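Local coordinates for ribokinase (Thermotoga maritima, PDB 1VM7), which probably catalyses the magnesium- and ATP-dependent phosphorylation of D-ribose at O-5, giving D-ribose 5-phosphate, at residues A[31-35]-A[109-115]; A[69-75]-A[92-96]; A[194-198]-A[211-215]; A[220-224]-A[233-237]; A[260-266]-A[277-282]. All blocks are in the same frame, centred on the assembly; numbering follows the deposited sequence.

Contact 1: A[31-35]-A[109-115]; sequences VDHFT and EVDKTGQ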
# COMPACT_ATOMS: atom_id res chain seq x y z
N VAL A 31 10.14 1.43 -7.22
CA VAL A 31 9.84 1.21 -8.64
C VAL A 31 10.92 1.81 -9.52
O VAL A 31 11.71 2.65 -9.09
CB VAL A 31 8.46 1.81 -9.07
CG1 VAL A 31 7.34 1.07 -8.42
CG2 VAL A 31 8.37 3.31 -8.75
N ASP A 32 10.96 1.37 -10.77
CA ASP A 32 11.92 1.92 -11.72
C ASP A 32 11.61 3.39 -12.02
O ASP A 32 12.46 4.27 -11.94
CB ASP A 32 11.88 1.11 -13.01
CG ASP A 32 12.74 1.70 -14.09
OD1 ASP A 32 13.98 1.55 -14.01
OD2 ASP A 32 12.17 2.33 -15.00
N HIS A 33 10.36 3.65 -12.33
CA HIS A 33 9.94 4.98 -12.73
C HIS A 33 8.58 5.18 -12.09
O HIS A 33 7.93 4.21 -11.65
CB HIS A 33 9.86 5.06 -14.28
CG HIS A 33 9.04 3.97 -14.90
ND1 HIS A 33 9.59 2.78 -15.32
CD2 HIS A 33 7.71 3.87 -15.11
CE1 HIS A 33 8.63 1.99 -15.77
NE2 HIS A 33 7.47 2.64 -15.66
N PHE A 34 8.17 6.43 -11.97
CA PHE A 34 6.86 6.70 -11.43
C PHE A 34 5.83 6.06 -12.35
O PHE A 34 5.83 6.28 -13.57
CB PHE A 34 6.60 8.20 -11.27
CG PHE A 34 7.28 8.80 -10.06
CD1 PHE A 34 6.95 8.38 -8.79
CD2 PHE A 34 8.25 9.80 -10.21
CE1 PHE A 34 7.57 8.93 -7.68
CE2 PHE A 34 8.85 10.35 -9.11
CZ PHE A 34 8.51 9.91 -7.83
N THR A 35 4.92 5.29 -11.76
CA THR A 35 3.87 4.65 -12.52
C THR A 35 2.98 5.71 -13.19
O THR A 35 2.50 6.65 -12.56
CB THR A 35 3.04 3.69 -11.66
OG1 THR A 35 3.91 2.90 -10.84
CG2 THR A 35 2.18 2.74 -12.55
N GLU A 109 5.64 5.79 -3.10
CA GLU A 109 6.23 5.27 -4.35
C GLU A 109 7.52 6.00 -4.57
O GLU A 109 7.50 7.20 -4.67
CB GLU A 109 5.26 5.45 -5.52
CG GLU A 109 5.77 4.96 -6.87
CD GLU A 109 4.72 5.05 -8.00
OE1 GLU A 109 3.56 5.49 -7.76
OE2 GLU A 109 5.06 4.65 -9.13
N VAL A 110 8.64 5.26 -4.62
CA VAL A 110 9.97 5.81 -4.79
C VAL A 110 10.60 5.28 -6.07
O VAL A 110 10.74 4.07 -6.24
CB VAL A 110 10.95 5.43 -3.62
CG1 VAL A 110 12.13 6.34 -3.63
CG2 VAL A 110 10.31 5.56 -2.29
N ASP A 111 10.98 6.17 -6.98
CA ASP A 111 11.60 5.73 -8.24
C ASP A 111 13.11 5.49 -8.08
O ASP A 111 13.64 5.57 -6.98
CB ASP A 111 11.20 6.61 -9.45
CG ASP A 111 11.95 7.96 -9.51
OD1 ASP A 111 12.80 8.24 -8.66
OD2 ASP A 111 11.69 8.72 -10.47
N LYS A 112 13.79 5.15 -9.16
CA LYS A 112 15.23 4.79 -9.05
C LYS A 112 16.13 5.98 -8.69
O LYS A 112 17.31 5.78 -8.32
CB LYS A 112 15.72 4.17 -10.36
CG LYS A 112 15.63 5.06 -11.59
CD LYS A 112 16.29 4.41 -12.82
CE LYS A 112 16.19 5.30 -14.07
NZ LYS A 112 17.30 5.08 -15.07
N THR A 113 15.60 7.19 -8.82
CA THR A 113 16.37 8.40 -8.49
C THR A 113 16.19 8.73 -7.00
O THR A 113 16.91 9.54 -6.45
CB THR A 113 15.92 9.62 -9.40
OG1 THR A 113 14.66 10.15 -8.97
CG2 THR A 113 15.77 9.20 -10.87
N GLY A 114 15.20 8.10 -6.35
CA GLY A 114 14.96 8.38 -4.94
C GLY A 114 13.88 9.42 -4.73
O GLY A 114 13.49 9.70 -3.59
N GLN A 115 13.37 9.99 -5.83
CA GLN A 115 12.23 10.88 -5.74
C GLN A 115 11.04 10.03 -5.40
O GLN A 115 10.92 8.88 -5.87
CB GLN A 115 11.99 11.67 -7.06
CG GLN A 115 10.80 12.64 -6.91
CD GLN A 115 10.63 13.67 -8.01
OE1 GLN A 115 10.19 14.79 -7.74
NE2 GLN A 115 10.95 13.30 -9.27
O HOH W 1 10.20 8.18 -12.69

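Contact 2: A[69-75]-A[92-96]; sequences CRFVTCI and GITGY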
# COMPACT_ATOMS: atom_id res chain seq x y z
N CYS A 69 6.87 5.36 27.60
CA CYS A 69 6.16 6.56 27.19
C CYS A 69 4.66 6.34 27.14
O CYS A 69 4.19 5.33 26.65
CB CYS A 69 6.66 7.05 25.84
SG CYS A 69 6.05 8.73 25.31
N ARG A 70 3.90 7.28 27.68
CA ARG A 70 2.46 7.30 27.54
C ARG A 70 2.15 7.93 26.19
O ARG A 70 2.61 9.02 25.85
CB ARG A 70 1.82 8.07 28.67
CG ARG A 70 2.15 7.45 30.00
CD ARG A 70 1.62 8.22 31.16
NE ARG A 70 1.99 7.54 32.40
CZ ARG A 70 1.29 7.60 33.53
NH1 ARG A 70 0.16 8.29 33.62
NH2 ARG A 70 1.74 6.94 34.60
N PHE A 71 1.41 7.20 25.38
CA PHE A 71 1.21 7.58 24.01
C PHE A 71 -0.21 7.27 23.68
O PHE A 71 -0.57 6.10 23.50
CB PHE A 71 2.17 6.80 23.12
CG PHE A 71 1.99 7.05 21.64
CD1 PHE A 71 1.56 8.30 21.14
CD2 PHE A 71 2.33 6.05 20.72
CE1 PHE A 71 1.41 8.53 19.80
CE2 PHE A 71 2.20 6.27 19.34
CZ PHE A 71 1.73 7.53 18.89
N VAL A 72 -1.05 8.32 23.68
CA VAL A 72 -2.44 8.17 23.29
C VAL A 72 -2.46 8.26 21.78
O VAL A 72 -2.01 9.25 21.17
CB VAL A 72 -3.39 9.19 23.96
CG1 VAL A 72 -4.85 8.93 23.54
CG2 VAL A 72 -3.27 9.03 25.46
N THR A 73 -2.95 7.18 21.18
CA THR A 73 -2.94 7.06 19.72
C THR A 73 -4.04 6.09 19.31
O THR A 73 -4.41 5.21 20.07
CB THR A 73 -1.57 6.60 19.13
OG1 THR A 73 -1.61 6.62 17.70
CG2 THR A 73 -1.22 5.19 19.56
N CYS A 74 -4.58 6.28 18.12
CA CYS A 74 -5.58 5.38 17.60
C CYS A 74 -4.98 4.50 16.53
O CYS A 74 -4.41 4.99 15.55
CB CYS A 74 -6.77 6.14 17.03
SG CYS A 74 -7.97 6.55 18.30
N ILE A 75 -5.15 3.19 16.70
CA ILE A 75 -4.71 2.24 15.70
C ILE A 75 -5.87 1.31 15.43
O ILE A 75 -6.87 1.40 16.08
CB ILE A 75 -3.45 1.47 16.13
CG1 ILE A 75 -3.71 0.68 17.44
CG2 ILE A 75 -2.29 2.46 16.31
CD1 ILE A 75 -2.52 0.12 18.04
N GLY A 92 7.79 -0.17 26.41
CA GLY A 92 7.08 0.35 27.56
C GLY A 92 6.16 1.50 27.20
O GLY A 92 5.96 2.40 28.01
N ILE A 93 5.65 1.48 25.96
CA ILE A 93 4.74 2.50 25.45
C ILE A 93 3.29 1.98 25.58
O ILE A 93 2.95 0.91 25.03
CB ILE A 93 5.08 2.90 24.01
CG1 ILE A 93 6.48 3.51 23.92
CG2 ILE A 93 4.07 3.91 23.42
CD1 ILE A 93 7.10 3.45 22.51
N THR A 94 2.50 2.73 26.37
CA THR A 94 1.13 2.39 26.71
C THR A 94 0.19 3.53 26.32
O THR A 94 0.63 4.67 26.18
CB THR A 94 0.99 2.16 28.22
OG1 THR A 94 1.40 3.32 28.96
CG2 THR A 94 1.85 0.96 28.62
N GLY A 95 -1.10 3.22 26.16
CA GLY A 95 -2.13 4.24 25.94
C GLY A 95 -2.81 4.21 24.58
O GLY A 95 -3.73 4.97 24.32
N TYR A 96 -2.36 3.30 23.71
CA TYR A 96 -2.98 3.16 22.40
C TYR A 96 -4.42 2.69 22.54
O TYR A 96 -4.74 1.96 23.46
CB TYR A 96 -2.23 2.17 21.52
CG TYR A 96 -2.04 0.81 22.15
CD1 TYR A 96 -3.02 -0.18 22.08
CD2 TYR A 96 -0.84 0.51 22.80
CE1 TYR A 96 -2.80 -1.44 22.67
CE2 TYR A 96 -0.62 -0.70 23.38
CZ TYR A 96 -1.58 -1.66 23.32
OH TYR A 96 -1.26 -2.83 23.92

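Contact 3: A[194-198]-A[211-215]; sequences IEALS and AAEKF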
# COMPACT_ATOMS: atom_id res chain seq x y z
N ILE A 194 7.48 27.26 9.78
CA ILE A 194 7.35 28.58 10.36
C ILE A 194 6.97 29.60 9.26
O ILE A 194 6.22 30.55 9.53
CB ILE A 194 8.58 29.01 11.21
CG1 ILE A 194 8.14 30.13 12.17
CG2 ILE A 194 9.74 29.44 10.34
CD1 ILE A 194 9.14 30.52 13.26
N GLU A 195 7.44 29.36 8.03
CA GLU A 195 7.10 30.16 6.88
C GLU A 195 5.61 30.12 6.61
O GLU A 195 4.94 31.17 6.50
CB GLU A 195 7.85 29.68 5.64
CG GLU A 195 9.24 30.25 5.50
CD GLU A 195 9.99 29.77 4.24
OE1 GLU A 195 9.74 30.35 3.14
OE2 GLU A 195 10.83 28.83 4.37
N ALA A 196 5.10 28.90 6.45
CA ALA A 196 3.69 28.69 6.18
C ALA A 196 2.85 29.32 7.30
O ALA A 196 1.91 30.09 7.05
CB ALA A 196 3.39 27.25 6.05
N LEU A 197 3.21 29.00 8.53
CA LEU A 197 2.51 29.54 9.71
C LEU A 197 2.51 31.06 9.73
O LEU A 197 1.49 31.69 10.05
CB LEU A 197 3.15 29.06 11.01
CG LEU A 197 3.01 27.58 11.36
CD1 LEU A 197 3.83 27.24 12.60
CD2 LEU A 197 1.55 27.22 11.58
N SER A 198 3.65 31.67 9.40
CA SER A 198 3.74 33.14 9.45
C SER A 198 2.85 33.80 8.38
O SER A 198 2.13 34.77 8.66
CB SER A 198 5.18 33.63 9.28
OG SER A 198 5.26 35.03 9.39
N ALA A 211 8.94 35.91 13.01
CA ALA A 211 7.76 35.05 13.10
C ALA A 211 7.66 34.45 14.51
O ALA A 211 6.58 34.42 15.13
CB ALA A 211 7.84 33.93 12.08
N ALA A 212 8.80 33.93 14.99
CA ALA A 212 8.87 33.34 16.30
C ALA A 212 8.41 34.36 17.33
O ALA A 212 7.66 34.00 18.25
CB ALA A 212 10.25 32.86 16.60
N GLU A 213 8.85 35.61 17.16
CA GLU A 213 8.45 36.69 18.05
C GLU A 213 6.96 36.91 18.04
O GLU A 213 6.37 37.16 19.08
CB GLU A 213 9.13 37.98 17.66
CG GLU A 213 10.49 38.19 18.29
CD GLU A 213 10.88 39.68 18.30
OE1 GLU A 213 10.22 40.48 17.59
OE2 GLU A 213 11.82 40.05 19.04
N LYS A 214 6.35 36.86 16.86
CA LYS A 214 4.91 37.08 16.79
C LYS A 214 4.16 35.98 17.47
O LYS A 214 3.12 36.23 18.06
CB LYS A 214 4.44 37.22 15.36
CG LYS A 214 4.93 38.48 14.80
CD LYS A 214 4.52 38.76 13.40
CE LYS A 214 5.01 40.13 13.04
NZ LYS A 214 4.59 41.15 14.09
N PHE A 215 4.67 34.76 17.40
CA PHE A 215 4.01 33.68 18.12
C PHE A 215 4.05 33.91 19.63
O PHE A 215 3.06 33.66 20.33
CB PHE A 215 4.59 32.33 17.73
CG PHE A 215 4.02 31.82 16.46
CD1 PHE A 215 2.66 31.53 16.38
CD2 PHE A 215 4.82 31.65 15.34
CE1 PHE A 215 2.09 31.07 15.21
CE2 PHE A 215 4.26 31.19 14.15
CZ PHE A 215 2.88 30.89 14.09

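Contact 4: A[220-224]-A[233-237]; sequences VKNVI and LLVNK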
# COMPACT_ATOMS: atom_id res chain seq x y z
N VAL A 220 2.42 32.03 23.00
CA VAL A 220 3.36 30.91 22.98
C VAL A 220 4.52 31.30 23.87
O VAL A 220 5.05 32.37 23.72
CB VAL A 220 3.92 30.64 21.55
CG1 VAL A 220 5.04 29.59 21.59
CG2 VAL A 220 2.81 30.24 20.59
N LYS A 221 4.93 30.42 24.78
CA LYS A 221 5.97 30.78 25.74
C LYS A 221 7.38 30.67 25.15
O LYS A 221 8.23 31.50 25.43
CB LYS A 221 5.84 29.89 27.00
CG LYS A 221 4.47 29.98 27.71
CD LYS A 221 4.26 31.35 28.40
CE LYS A 221 2.83 31.53 28.93
NZ LYS A 221 1.88 32.05 27.87
N ASN A 222 7.62 29.63 24.36
CA ASN A 222 8.91 29.42 23.71
C ASN A 222 8.69 28.97 22.27
O ASN A 222 7.87 28.07 22.02
CB ASN A 222 9.71 28.30 24.39
CG ASN A 222 10.12 28.62 25.80
OD1 ASN A 222 11.20 29.17 26.04
ND2 ASN A 222 9.25 28.29 26.77
N VAL A 223 9.40 29.57 21.33
CA VAL A 223 9.47 28.99 19.98
C VAL A 223 10.83 28.35 19.75
O VAL A 223 11.86 28.98 19.94
CB VAL A 223 9.22 30.04 18.85
CG1 VAL A 223 9.14 29.30 17.48
CG2 VAL A 223 7.95 30.82 19.12
N ILE A 224 10.83 27.10 19.31
CA ILE A 224 12.06 26.43 18.91
C ILE A 224 11.96 26.18 17.42
O ILE A 224 11.15 25.38 16.97
CB ILE A 224 12.25 25.08 19.63
CG1 ILE A 224 12.31 25.29 21.14
CG2 ILE A 224 13.52 24.39 19.15
CD1 ILE A 224 12.27 23.98 21.91
N LEU A 233 16.86 27.47 16.66
CA LEU A 233 16.71 28.77 17.25
C LEU A 233 15.73 28.67 18.40
O LEU A 233 14.64 28.14 18.21
CB LEU A 233 16.18 29.75 16.18
CG LEU A 233 15.95 31.19 16.60
CD1 LEU A 233 17.28 31.83 16.96
CD2 LEU A 233 15.23 31.96 15.47
N LEU A 234 16.12 29.16 19.57
CA LEU A 234 15.22 29.27 20.71
C LEU A 234 14.85 30.73 20.86
O LEU A 234 15.73 31.56 20.93
CB LEU A 234 15.87 28.77 22.01
CG LEU A 234 15.08 28.93 23.32
CD1 LEU A 234 13.66 28.31 23.26
CD2 LEU A 234 15.85 28.33 24.50
N VAL A 235 13.56 31.02 20.91
CA VAL A 235 13.06 32.37 21.08
C VAL A 235 12.06 32.39 22.22
O VAL A 235 11.06 31.66 22.20
CB VAL A 235 12.37 32.89 19.79
CG1 VAL A 235 11.84 34.33 19.97
CG2 VAL A 235 13.33 32.82 18.62
N ASN A 236 12.33 33.21 23.22
CA ASN A 236 11.37 33.50 24.28
C ASN A 236 11.52 34.95 24.73
O ASN A 236 12.36 35.69 24.19
CB ASN A 236 11.55 32.52 25.45
CG ASN A 236 13.00 32.15 25.68
OD1 ASN A 236 13.89 33.00 25.71
ND2 ASN A 236 13.25 30.86 25.85
N LYS A 237 10.68 35.38 25.68
CA LYS A 237 10.76 36.74 26.26
C LYS A 237 12.17 37.18 26.64
O LYS A 237 12.52 38.33 26.49
CB LYS A 237 9.83 36.89 27.47
CG LYS A 237 9.97 35.81 28.55
CD LYS A 237 9.83 36.44 29.94
CE LYS A 237 9.85 35.40 31.05
NZ LYS A 237 9.78 36.12 32.37

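Contact 5: A[260-266]-A[277-282]; sequences FNGAFAV and AVIFGT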
# COMPACT_ATOMS: atom_id res chain seq x y z
N PHE A 260 14.28 15.13 17.73
CA PHE A 260 14.53 16.32 18.49
C PHE A 260 13.46 16.52 19.56
O PHE A 260 13.77 16.75 20.73
CB PHE A 260 14.63 17.57 17.61
CG PHE A 260 14.80 18.80 18.41
CD1 PHE A 260 16.04 19.12 18.92
CD2 PHE A 260 13.70 19.54 18.79
CE1 PHE A 260 16.21 20.24 19.73
CE2 PHE A 260 13.86 20.66 19.60
CZ PHE A 260 15.13 21.01 20.06
N ASN A 261 12.19 16.49 19.15
CA ASN A 261 11.10 16.81 20.08
C ASN A 261 11.07 15.85 21.27
O ASN A 261 10.93 16.31 22.40
CB ASN A 261 9.74 16.88 19.36
CG ASN A 261 9.48 18.23 18.69
OD1 ASN A 261 10.37 18.79 18.08
ND2 ASN A 261 8.26 18.73 18.79
N GLY A 262 11.22 14.55 21.01
CA GLY A 262 11.17 13.53 22.05
C GLY A 262 12.32 13.63 23.02
O GLY A 262 12.14 13.57 24.23
N ALA A 263 13.52 13.79 22.47
CA ALA A 263 14.73 13.97 23.26
C ALA A 263 14.70 15.29 24.04
O ALA A 263 15.05 15.34 25.21
CB ALA A 263 15.93 13.92 22.37
N PHE A 264 14.28 16.37 23.38
CA PHE A 264 14.05 17.64 24.08
C PHE A 264 13.17 17.44 25.32
O PHE A 264 13.50 17.92 26.39
CB PHE A 264 13.40 18.64 23.13
CG PHE A 264 13.14 19.96 23.75
CD1 PHE A 264 14.18 20.84 23.97
CD2 PHE A 264 11.87 20.33 24.13
CE1 PHE A 264 13.96 22.06 24.55
CE2 PHE A 264 11.64 21.58 24.70
CZ PHE A 264 12.68 22.42 24.92
N ALA A 265 12.07 16.72 25.15
CA ALA A 265 11.10 16.49 26.21
C ALA A 265 11.67 15.62 27.34
O ALA A 265 11.41 15.89 28.50
CB ALA A 265 9.86 15.87 25.61
N VAL A 266 12.44 14.58 26.98
CA VAL A 266 13.18 13.74 27.94
C VAL A 266 14.08 14.57 28.83
O VAL A 266 14.11 14.36 30.04
CB VAL A 266 14.05 12.65 27.21
CG1 VAL A 266 15.08 12.01 28.16
CG2 VAL A 266 13.16 11.57 26.62
N ALA A 277 18.19 21.30 27.34
CA ALA A 277 17.31 20.37 26.64
C ALA A 277 17.44 20.48 25.13
O ALA A 277 17.37 19.46 24.44
CB ALA A 277 15.85 20.55 27.04
N VAL A 278 17.61 21.71 24.62
CA VAL A 278 17.87 21.91 23.17
C VAL A 278 19.17 21.23 22.77
O VAL A 278 19.24 20.57 21.75
CB VAL A 278 17.99 23.41 22.72
CG1 VAL A 278 18.60 23.50 21.30
CG2 VAL A 278 16.64 24.10 22.70
N ILE A 279 20.21 21.41 23.57
CA ILE A 279 21.48 20.78 23.24
C ILE A 279 21.30 19.26 23.16
O ILE A 279 21.75 18.60 22.22
CB ILE A 279 22.57 21.05 24.29
CG1 ILE A 279 22.82 22.55 24.44
CG2 ILE A 279 23.84 20.29 23.91
CD1 ILE A 279 23.87 23.11 23.52
N PHE A 280 20.62 18.72 24.17
CA PHE A 280 20.43 17.30 24.28
C PHE A 280 19.67 16.74 23.09
O PHE A 280 20.08 15.75 22.51
CB PHE A 280 19.72 16.96 25.59
CG PHE A 280 19.53 15.48 25.80
CD1 PHE A 280 20.55 14.71 26.32
CD2 PHE A 280 18.33 14.87 25.48
CE1 PHE A 280 20.40 13.34 26.52
CE2 PHE A 280 18.16 13.50 25.69
CZ PHE A 280 19.21 12.73 26.20
N GLY A 281 18.57 17.41 22.73
CA GLY A 281 17.78 17.04 21.58
C GLY A 281 18.52 17.19 20.27
O GLY A 281 18.35 16.41 19.34
N THR A 282 19.32 18.24 20.19
CA THR A 282 20.18 18.47 19.03
C THR A 282 21.13 17.28 18.83
O THR A 282 21.35 16.82 17.72
CB THR A 282 20.97 19.79 19.22
OG1 THR A 282 20.10 20.89 18.89
CG2 THR A 282 22.18 19.84 18.33

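Contact 1: A[31-35]-A[109-115]
Glu-109 OE2 takes two short hydrogen bonds from one residue: Thr-35 N and Thr-35 OG1 each lie 2.7 Å from it. The Glu-109 side chain is extended (chi1 and chi2 t) and so reaches the loop; its OE1 forms a salt bridge with Arg-117. Val-31 N donates to Val-110 O at 2.9 Å, almost linearly, and Lys-112 N donates to Asp-32 O at 3.2 Å. A water joins Phe-34 N (2.8 Å) to Asp-111 OD2 (2.7 Å). The other oxygen, Asp-111 OD1, accepts from Thr-113 N at 3.0 Å, an Asx turn, and from Thr-113 OG1 at 2.7 Å. This braces the type I turn from Asp-111 to Gly-114. Outside the polar network lies the Phe-34 ring. One face is over Asp-111 CG, its edge meets Glu-109 O (CE1 to O, 3.5 Å), and its CE2 is 3.6 Å from Gln-115 NE2. Phe-34 and Gln-115 also pack on Pro-37 of the second subunit, and Thr-35 and Glu-109 on Ile-119 of that subunit. The turn links strands 105-110 and 116-121 as a beta hairpin. The small sheet with this hairpin corresponds to the lid of PfkB-family ribokinases, here at the dimer interface.

Contact 2: A[69-75]-A[92-96]
This is a parallel pairing of neighbouring strands within a beta-alpha-beta unit. Strand 69-75, helix 79-90 and strand 93-98 form the unit, and strand 93-98 is an outermost strand of the large sheet within this chain. Three backbone hydrogen bonds hold the start of the pair. Cys-69 N donates to Gly-92 O at 3.1 Å, Thr-94 N to Cys-69 O at 3.1 Å, and Phe-71 N to Thr-94 O at 2.8 Å. Gly-92 ends the helix in a Schellman motif before the strand begins. At Gly-95 the ladder is disturbed. Its phi is 114°, and a CB there would clash with Phe-71 O. Tyr-96 N lies 3.3 Å from Phe-71 O, but the angle is too poor for a bond. A CH...O contact from Val-72 CA to Gly-95 O (3.6 Å) spans this point. Apolar contacts line the face bearing Cys-69 and Ile-93: Cys-69 CB is 4.0 Å from Ile-93 CG1, and Phe-71 CB is 3.5 Å from Ile-93 CG2. Ile-75 CD1 meets Tyr-96 CB at 4.0 Å. Helices 53-65 and 79-90 pack against these side chains. The chemistry implies a join made by main-chain bonds and hydrophobic burial, with no side-chain hydrogen bond or salt bridge between the segments.

Contact 3: A[194-198]-A[211-215]
Ile-194 is extended, with chi1 and chi2 both t. This carries its side chain into the gap between helices 191-202 and 208-217. Its CG1 lies 3.8 Å from Ala-211 CB, and its CD1 lies 3.8 Å from Ala-212 N and 4.2 Å from Ala-212 CB. The two alanines are small enough to let it in. Phe-215 reaches back with chi1 m (-81°). The ring presents its edge to Leu-197, with CZ 3.6 Å from Leu-197 CB, and more loosely to Ile-194, with CE2 4.5 Å from CG1. Leu-197 is m, t; its CD1 is also close, 4.1 Å from Phe-215 CZ. Ser-198 has chi1 t. Its CB touches Ala-211 CB at 3.9 Å, while its OG bonds to Glu-204 O in the connecting loop. No hydrogen bond joins the segments; the contact is apolar. The segment axes are 10.4 Å apart at closest and cross at 57°. The nearest CA atoms, of Ser-198 and Ala-211, are 5.8 Å apart; elsewhere Ile-194 and Phe-215 bridge the space. Ile-194, Ala-212 and Phe-215 also pack on strand 222-226. This is helix-on-helix packing over the central sheet of an alpha/beta fold, as in PfkB-family kinases.

Contact 4: A[220-224]-A[233-237]
Leu-233 opens the second segment with its backbone: its O is 3.2 Å from Ile-224 CA, a CH...O contact. The Leu-233 CA-to-CB bond is sideways to the first segment, and the side chain packs on Val-208 and Glu-209 of helix 208-217. Leu-234 forms a non-hydrogen-bonded pair with Ile-224. Their CA atoms are 4.6 Å apart, and Leu-234 CD1 touches Ile-224 CG1 at 3.9 Å. The same CD1 is 3.8 Å from Asn-222 OD1. Val-235 makes the hydrogen-bonded pair of these segments, with Val-223. Val-223 N donates to Val-235 O and Val-235 N donates to Val-223 O, both at 2.8 Å. Val-223 CB and Val-235 CB are 4.4 Å apart. Both side chains lie on the face that Ala-212 of helix 208-217 packs against. Asn-236 returns to the face of Leu-234 and Ile-224. Its ND2 donates to Asn-222 OD1 at 2.7 Å with a nearly straight angle, which ties the strands side chain to side chain. Asn-222 ND2 bonds to Asp-185 O, so this amide also links to the chain just before strand 186-187. Asn-236 CB also lies 3.5 Å from Lys-221 O. The strand segments run at 166°, close to antiparallel. Strands 222-226 and 232-236 form a beta hairpin, where the parallel core of the large sheet turns antiparallel. The connection between them contains the predicted ATP-binding residues Leu-227 to Gly-231.

Contact 5: A[260-266]-A[277-282]
Phe-260 starts the contact with its ring edge near Val-278 O (CE1 to O, 3.7 Å) and Thr-282 N (CD1 to N, 3.6 Å). Its CD1 is also 3.4 Å from Gly-281 C. One turn on, Ala-263 points at the other helix. Its CB is 3.7 Å from Gly-281 CA, and its O is 3.3 Å from Phe-280 CD2 at the ring edge. Phe-264 follows, with CE1 3.5 Å from Ala-277 CB and 3.8 Å from Val-278 CG2. Its CA is 4.5 Å from that of Gly-281. A CB on Gly-281 would clash with Phe-260 CD1 and be tight against Phe-264 N, so the glycine lets both residues come close. Val-266 CG1 closes the row on Phe-280 CE2 at 4.2 Å. The axes come within 7.6 Å at 138°, and no hydrogen bond crosses. Helices 256-269 and 274-288 thus form a tight, oblique antiparallel pair. Phe-260 and Phe-264 pack on Ile-224 of strand 222-226, and Phe-280 packs on helix 301-309.

Contacts 3, 4 and 5 form one body. Between contacts 3 and 4, Ala-212 CB lies 3.7 Å from Val-235 CG2. Between contacts 4 and 5, Ile-224 CD1 lies 3.4 Å from Phe-264 CZ. The helices of contacts 3 and 5 pack on the hairpin of contact 4. The predicted ATP site is close: side chains of Ile-194 and Leu-227 are about 6 Å apart, and those of Phe-260 and Lys-226 about 4 Å. Contact 2 shares the large sheet with contact 4, with centres about 28 Å apart. Its Phe-71 side chain is about 4 Å from that of Ala-55, in the predicted substrate site. Contact 1 stands apart at the end of the small sheet, its centre about 34 Å from that of contact 2.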